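Long-range contacts in 2-c-methyl-d-erythritol 4-phosphate cytidylyltransferase (Streptococcus pneumoniae, PDB 2VSH), which transfers the cytidylyl group of CTP to D-ribitol 5-phosphate, making the CDP-activated ribitol used for teichoic acid precursors: residues Glu106-Thr111 with Thr173-Asp178; Asp138-Ala143 with His164-Gln169. All coordinates share one frame; numbering follows the deposited sequence.

Contact 1: Glu106-Thr111 with Thr173-Asp178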
loop_
_atom_site.group_PDB
_atom_site.type_symbol
_atom_site.label_atom_id
_atom_site.label_comp_id
_atom_site.label_asym_id
_atom_site.label_seq_id
_atom_site.Cartn_x
_atom_site.Cartn_y
_atom_site.Cartn_z
ATOM N N GLU A 106 9.754 12.648 -31.285
ATOM C CA GLU A 106 10.618 11.726 -30.563
ATOM C C GLU A 106 11.071 12.256 -29.202
ATOM O O GLU A 106 11.595 11.492 -28.394
ATOM C CB GLU A 106 11.808 11.253 -31.420
ATOM C CG GLU A 106 11.422 10.278 -32.570
ATOM C CD GLU A 106 10.548 9.095 -32.097
ATOM O OE1 GLU A 106 10.909 8.409 -31.112
ATOM O OE2 GLU A 106 9.485 8.852 -32.711
ATOM N N ASP A 107 10.827 13.539 -28.933
ATOM C CA ASP A 107 11.190 14.133 -27.638
ATOM C C ASP A 107 10.434 13.467 -26.486
ATOM O O ASP A 107 9.234 13.250 -26.581
ATOM C CB ASP A 107 10.934 15.644 -27.619
ATOM C CG ASP A 107 11.823 16.403 -28.580
ATOM O OD1 ASP A 107 12.937 15.926 -28.888
ATOM O OD2 ASP A 107 11.398 17.474 -29.058
ATOM N N ILE A 108 11.154 13.149 -25.411
ATOM C CA ILE A 108 10.629 12.350 -24.306
ATOM C C ILE A 108 10.593 13.161 -22.994
ATOM O O ILE A 108 11.435 14.035 -22.784
ATOM C CB ILE A 108 11.498 11.070 -24.147
ATOM C CG1 ILE A 108 11.113 10.023 -25.194
ATOM C CG2 ILE A 108 11.375 10.469 -22.746
ATOM C CD1 ILE A 108 12.237 9.030 -25.478
ATOM N N VAL A 109 9.602 12.905 -22.137
ATOM C CA VAL A 109 9.585 13.468 -20.795
ATOM C C VAL A 109 9.590 12.340 -19.768
ATOM O O VAL A 109 8.800 11.398 -19.868
ATOM C CB VAL A 109 8.408 14.482 -20.540
ATOM C CG1 VAL A 109 7.021 13.813 -20.634
ATOM C CG2 VAL A 109 8.564 15.184 -19.185
ATOM N N VAL A 110 10.514 12.428 -18.821
ATOM C CA VAL A 110 10.539 11.539 -17.659
ATOM C C VAL A 110 9.789 12.242 -16.527
ATOM O O VAL A 110 10.346 13.123 -15.867
ATOM C CB VAL A 110 12.006 11.175 -17.233
ATOM C CG1 VAL A 110 12.017 10.223 -16.019
ATOM C CG2 VAL A 110 12.780 10.523 -18.384
ATOM N N THR A 111 8.517 11.872 -16.319
ATOM C CA THR A 111 7.686 12.475 -15.281
ATOM C C THR A 111 7.871 11.778 -13.934
ATOM O O THR A 111 8.022 10.558 -13.875
ATOM C CB THR A 111 6.159 12.521 -15.643
ATOM O OG1 THR A 111 5.600 11.199 -15.606
ATOM C CG2 THR A 111 5.928 13.164 -17.019
ATOM N N THR A 173 7.236 7.552 -18.109
ATOM C CA THR A 173 8.037 8.121 -19.190
ATOM C C THR A 173 7.399 7.861 -20.557
ATOM O O THR A 173 6.911 6.767 -20.836
ATOM C CB THR A 173 9.488 7.556 -19.131
ATOM O OG1 THR A 173 10.049 7.879 -17.852
ATOM C CG2 THR A 173 10.379 8.129 -20.243
ATOM N N PHE A 174 7.397 8.888 -21.405
ATOM C CA PHE A 174 6.717 8.811 -22.684
ATOM C C PHE A 174 7.074 9.998 -23.583
ATOM O O PHE A 174 7.591 11.004 -23.114
ATOM C CB PHE A 174 5.180 8.714 -22.466
ATOM C CG PHE A 174 4.654 9.611 -21.378
ATOM C CD1 PHE A 174 4.583 10.987 -21.560
ATOM C CD2 PHE A 174 4.223 9.077 -20.167
ATOM C CE1 PHE A 174 4.108 11.813 -20.539
ATOM C CE2 PHE A 174 3.743 9.894 -19.156
ATOM C CZ PHE A 174 3.691 11.266 -19.342
ATOM N N ARG A 175 6.779 9.874 -24.873
ATOM C CA ARG A 175 6.983 10.974 -25.821
ATOM C C ARG A 175 5.981 12.064 -25.505
ATOM O O ARG A 175 4.804 11.784 -25.259
ATOM C CB ARG A 175 6.842 10.478 -27.261
ATOM C CG ARG A 175 8.035 9.641 -27.723
ATOM C CD ARG A 175 7.706 8.654 -28.840
ATOM N NE ARG A 175 8.808 7.696 -28.921
ATOM C CZ ARG A 175 8.901 6.558 -28.228
ATOM N NH1 ARG A 175 7.941 6.164 -27.401
ATOM N NH2 ARG A 175 9.974 5.803 -28.366
ATOM N N CYS A 176 6.467 13.302 -25.443
ATOM C CA CYS A 176 5.636 14.464 -25.115
ATOM C C CYS A 176 4.435 14.577 -26.048
ATOM O O CYS A 176 3.327 14.769 -25.576
ATOM C CB CYS A 176 6.463 15.744 -25.225
ATOM S SG CYS A 176 7.847 15.865 -24.060
ATOM N N LYS A 177 4.672 14.464 -27.363
ATOM C CA LYS A 177 3.610 14.549 -28.379
ATOM C C LYS A 177 2.566 13.461 -28.168
ATOM O O LYS A 177 1.357 13.742 -28.250
ATOM C CB LYS A 177 4.190 14.457 -29.801
ATOM C CG LYS A 177 3.210 14.802 -30.938
ATOM C CD LYS A 177 3.811 14.467 -32.313
ATOM C CE LYS A 177 2.864 14.786 -33.501
ATOM N NZ LYS A 177 1.567 14.033 -33.514
ATOM N N ASP A 178 3.032 12.241 -27.869
ATOM C CA ASP A 178 2.149 11.111 -27.616
ATOM C C ASP A 178 1.193 11.380 -26.460
ATOM O O ASP A 178 -0.011 11.134 -26.588
ATOM C CB ASP A 178 2.935 9.833 -27.342
ATOM C CG ASP A 178 3.469 9.187 -28.609
ATOM O OD1 ASP A 178 3.346 9.794 -29.702
ATOM O OD2 ASP A 178 4.013 8.077 -28.499
HETATM O O HOH W 1 7.283 14.328 -28.229
#
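F174 and V109 form the hydrogen-bonded pair of this antiparallel strand pairing, and their side chains run alongside each other on one face of the sheet. The phenyl group takes the crowded position between its own N and carbonyl carbon (chi1 41°), leaning the ring over the neighbouring strand. There V109 CG1 reaches F174 CE1 obliquely at 3.5 Å, while T111 CG2 comes across at about a right angle and meets F174 CZ at 3.7 Å. The two backbones are joined in both directions: V109 N gives a nearly straight bond to F174 O (2.9 Å), and F174 N a longer one to V109 O (3.3 Å). C176 SG closes the row against V109 CB.

The other face carries V110 and T173, side by side, with T173 CG2 anti to its backbone N and touching I108 CG2 at 3.6 Å. T173 OG1 lies against V110 CG1, but its hydrogen bond is with N127 OD1. Past F174, strand 165-175 gives way to helix 176-184, with R175 as N-cap residue, and D107 O accepts C176 N (3.0 Å) as well as a water that in turn accepts K177 N. R175 extends from CG to NE beside E106, whose chain bends at chi2 to bring OE1 to R175 NE at 3.1 Å. This salt bridge is straight and lies in the guanidinium plane, though it meets the carboxylate from above, the two planes being 57° apart. R175 NH1 is held by H134 O.

T111 adjoins L8, assigned to the CTP site. Helix 121-133 packs over the I108, V110 and T173 face and helix 86-100 over V109, F174 and C176, sandwiching the central sheet of the GT-A-like nucleotidyltransferase fold. Strand 3-9 pairs with the far edge of strand 108-113.

Contact 2: Asp138-Ala143 with His164-Gln169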
loop_
_atom_site.group_PDB
_atom_site.type_symbol
_atom_site.label_atom_id
_atom_site.label_comp_id
_atom_site.label_asym_id
_atom_site.label_seq_id
_atom_site.Cartn_x
_atom_site.Cartn_y
_atom_site.Cartn_z
ATOM N N ASP A 138 6.239 2.632 -17.013
ATOM C CA ASP A 138 5.713 2.878 -15.691
ATOM C C ASP A 138 6.669 2.197 -14.733
ATOM O O ASP A 138 6.973 1.012 -14.891
ATOM C CB ASP A 138 4.326 2.238 -15.577
ATOM C CG ASP A 138 3.501 2.790 -14.444
ATOM O OD1 ASP A 138 3.986 3.655 -13.688
ATOM O OD2 ASP A 138 2.332 2.344 -14.310
ATOM N N THR A 139 7.138 2.939 -13.736
ATOM C CA THR A 139 8.025 2.371 -12.724
ATOM C C THR A 139 7.201 1.721 -11.634
ATOM O O THR A 139 6.383 2.375 -10.965
ATOM C CB THR A 139 8.988 3.412 -12.142
ATOM O OG1 THR A 139 9.588 4.159 -13.198
ATOM C CG2 THR A 139 10.098 2.739 -11.388
ATOM N N VAL A 140 7.433 0.428 -11.441
ATOM C CA VAL A 140 6.662 -0.358 -10.496
ATOM C C VAL A 140 7.542 -1.266 -9.637
ATOM O O VAL A 140 8.692 -1.545 -9.987
ATOM C CB VAL A 140 5.592 -1.228 -11.214
ATOM C CG1 VAL A 140 4.697 -0.373 -12.125
ATOM C CG2 VAL A 140 6.262 -2.352 -12.033
ATOM N N VAL A 141 6.975 -1.724 -8.526
ATOM C CA VAL A 141 7.539 -2.798 -7.709
ATOM C C VAL A 141 6.456 -3.863 -7.512
ATOM O O VAL A 141 5.267 -3.582 -7.684
ATOM C CB VAL A 141 8.033 -2.293 -6.315
ATOM C CG1 VAL A 141 9.285 -1.456 -6.461
ATOM C CG2 VAL A 141 6.951 -1.525 -5.570
ATOM N N GLU A 142 6.852 -5.078 -7.156
ATOM C CA GLU A 142 5.866 -6.097 -6.795
ATOM C C GLU A 142 5.010 -5.621 -5.632
ATOM O O GLU A 142 5.532 -5.113 -4.638
ATOM C CB GLU A 142 6.537 -7.418 -6.434
ATOM C CG GLU A 142 7.207 -8.102 -7.610
ATOM C CD GLU A 142 7.829 -9.439 -7.252
ATOM O OE1 GLU A 142 7.589 -9.949 -6.128
ATOM O OE2 GLU A 142 8.563 -9.987 -8.108
ATOM N N ALA A 143 3.694 -5.784 -5.768
ATOM C CA ALA A 143 2.754 -5.433 -4.709
ATOM C C ALA A 143 2.936 -6.390 -3.540
ATOM O O ALA A 143 3.038 -7.601 -3.739
ATOM C CB ALA A 143 1.329 -5.469 -5.229
ATOM N N HIS A 164 0.058 -11.065 -10.282
ATOM C CA HIS A 164 0.095 -10.130 -11.408
ATOM C C HIS A 164 -0.068 -8.676 -11.001
ATOM O O HIS A 164 -0.293 -7.816 -11.852
ATOM C CB HIS A 164 -0.966 -10.514 -12.449
ATOM C CG HIS A 164 -0.776 -11.884 -13.020
ATOM N ND1 HIS A 164 -1.813 -12.779 -13.167
ATOM C CD2 HIS A 164 0.336 -12.519 -13.460
ATOM C CE1 HIS A 164 -1.351 -13.906 -13.678
ATOM N NE2 HIS A 164 -0.050 -13.771 -13.870
ATOM N N LEU A 165 0.052 -8.398 -9.706
ATOM C CA LEU A 165 -0.135 -7.049 -9.202
ATOM C C LEU A 165 1.188 -6.385 -8.839
ATOM O O LEU A 165 2.102 -7.021 -8.329
ATOM C CB LEU A 165 -1.105 -7.023 -8.009
ATOM C CG LEU A 165 -2.521 -7.589 -8.236
ATOM C CD1 LEU A 165 -3.345 -7.560 -6.939
ATOM C CD2 LEU A 165 -3.263 -6.858 -9.373
ATOM N N TYR A 166 1.262 -5.096 -9.131
ATOM C CA TYR A 166 2.450 -4.287 -8.893
ATOM C C TYR A 166 2.002 -3.008 -8.229
ATOM O O TYR A 166 0.887 -2.537 -8.479
ATOM C CB TYR A 166 3.149 -3.972 -10.222
ATOM C CG TYR A 166 3.734 -5.206 -10.898
ATOM C CD1 TYR A 166 2.950 -6.007 -11.729
ATOM C CD2 TYR A 166 5.065 -5.576 -10.692
ATOM C CE1 TYR A 166 3.472 -7.143 -12.335
ATOM C CE2 TYR A 166 5.603 -6.701 -11.301
ATOM C CZ TYR A 166 4.800 -7.479 -12.125
ATOM O OH TYR A 166 5.321 -8.599 -12.734
ATOM N N GLN A 167 2.836 -2.474 -7.339
ATOM C CA GLN A 167 2.612 -1.138 -6.803
ATOM C C GLN A 167 3.205 -0.123 -7.784
ATOM O O GLN A 167 4.392 -0.200 -8.145
ATOM C CB GLN A 167 3.250 -0.980 -5.418
ATOM C CG GLN A 167 3.260 0.453 -4.891
ATOM C CD GLN A 167 4.259 0.664 -3.764
ATOM O OE1 GLN A 167 5.262 1.370 -3.925
ATOM N NE2 GLN A 167 3.995 0.049 -2.620
ATOM N N GLY A 168 2.363 0.804 -8.231
ATOM C CA GLY A 168 2.766 1.825 -9.183
ATOM C C GLY A 168 3.557 2.901 -8.490
ATOM O O GLY A 168 3.155 3.398 -7.446
ATOM N N GLN A 169 4.691 3.265 -9.083
ATOM C CA GLN A 169 5.503 4.351 -8.574
ATOM C C GLN A 169 5.680 5.357 -9.696
ATOM O O GLN A 169 4.944 5.321 -10.672
ATOM C CB GLN A 169 6.860 3.835 -8.096
ATOM C CG GLN A 169 6.795 2.703 -7.065
ATOM C CD GLN A 169 8.180 2.315 -6.540
ATOM O OE1 GLN A 169 9.180 2.368 -7.265
ATOM N NE2 GLN A 169 8.240 1.940 -5.267
#
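Q169 lays its whole side chain across the neighbouring strand. Q169 CB starts 3.3 Å from T139 O, the same oxygen that takes the 2.7 Å hydrogen bond from Q169 N nearly along its C=O axis. CG, anti to the carbonyl carbon of Q169 (chi1 -55°), still faces T139 O, and the extended chain then carries the amide to V141, which it crosses at about a right angle. Q169 CD and OE1 lie against V141 CG1, and Q169 NE2 sits 3.7 Å from both V141 CG1 and CG2. The polar tip is well held: OE1 accepts from N217 ND2, while NE2 donates to E214 O and, weakly, to Q167 OE1.

Q167 runs alongside V141 on that same face, so the valine is bordered by two glutamines. Their backbones bond in both directions, with V141 N to Q167 O at 3.0 Å and Q167 N to V141 O at 2.7 Å. On the face opposite V141, V140 CG2 meets the Y166 ring obliquely at CD2 (3.7 Å), with V141 O near the ring's plane at its edge. Farther along, A143 N bonds L165 O from above the carbonyl plane.

Strand 208-212 flanks strand 136-142, its L210 touching V140 and Y166. L165 and Y166 also pair antiparallel with a strand of the second subunit, so the sheet continues across the dimer interface.

In the fold
The two contacts lie on one strand, 165-175: contact 2 uses its start and contact 1 its end, with their centres about 21 Å apart. Along the chain, strand 108-113 comes first, then strand 136-142, then strand 165-175, which turns back between the two and runs antiparallel to both. Contact 2 therefore falls within the stretch of chain spanned by contact 1. Together they fix the order 108-113, 165-175, 136-142 in the seven-stranded mixed sheet of this GT-A-type cytidylyltransferase fold. One end of strand 165-175 leads into helix 176-184; the other meets the second subunit. T111 lies near L8, assigned to the CTP site, so the sheet runs from the expected nucleotide site to the subunit interface.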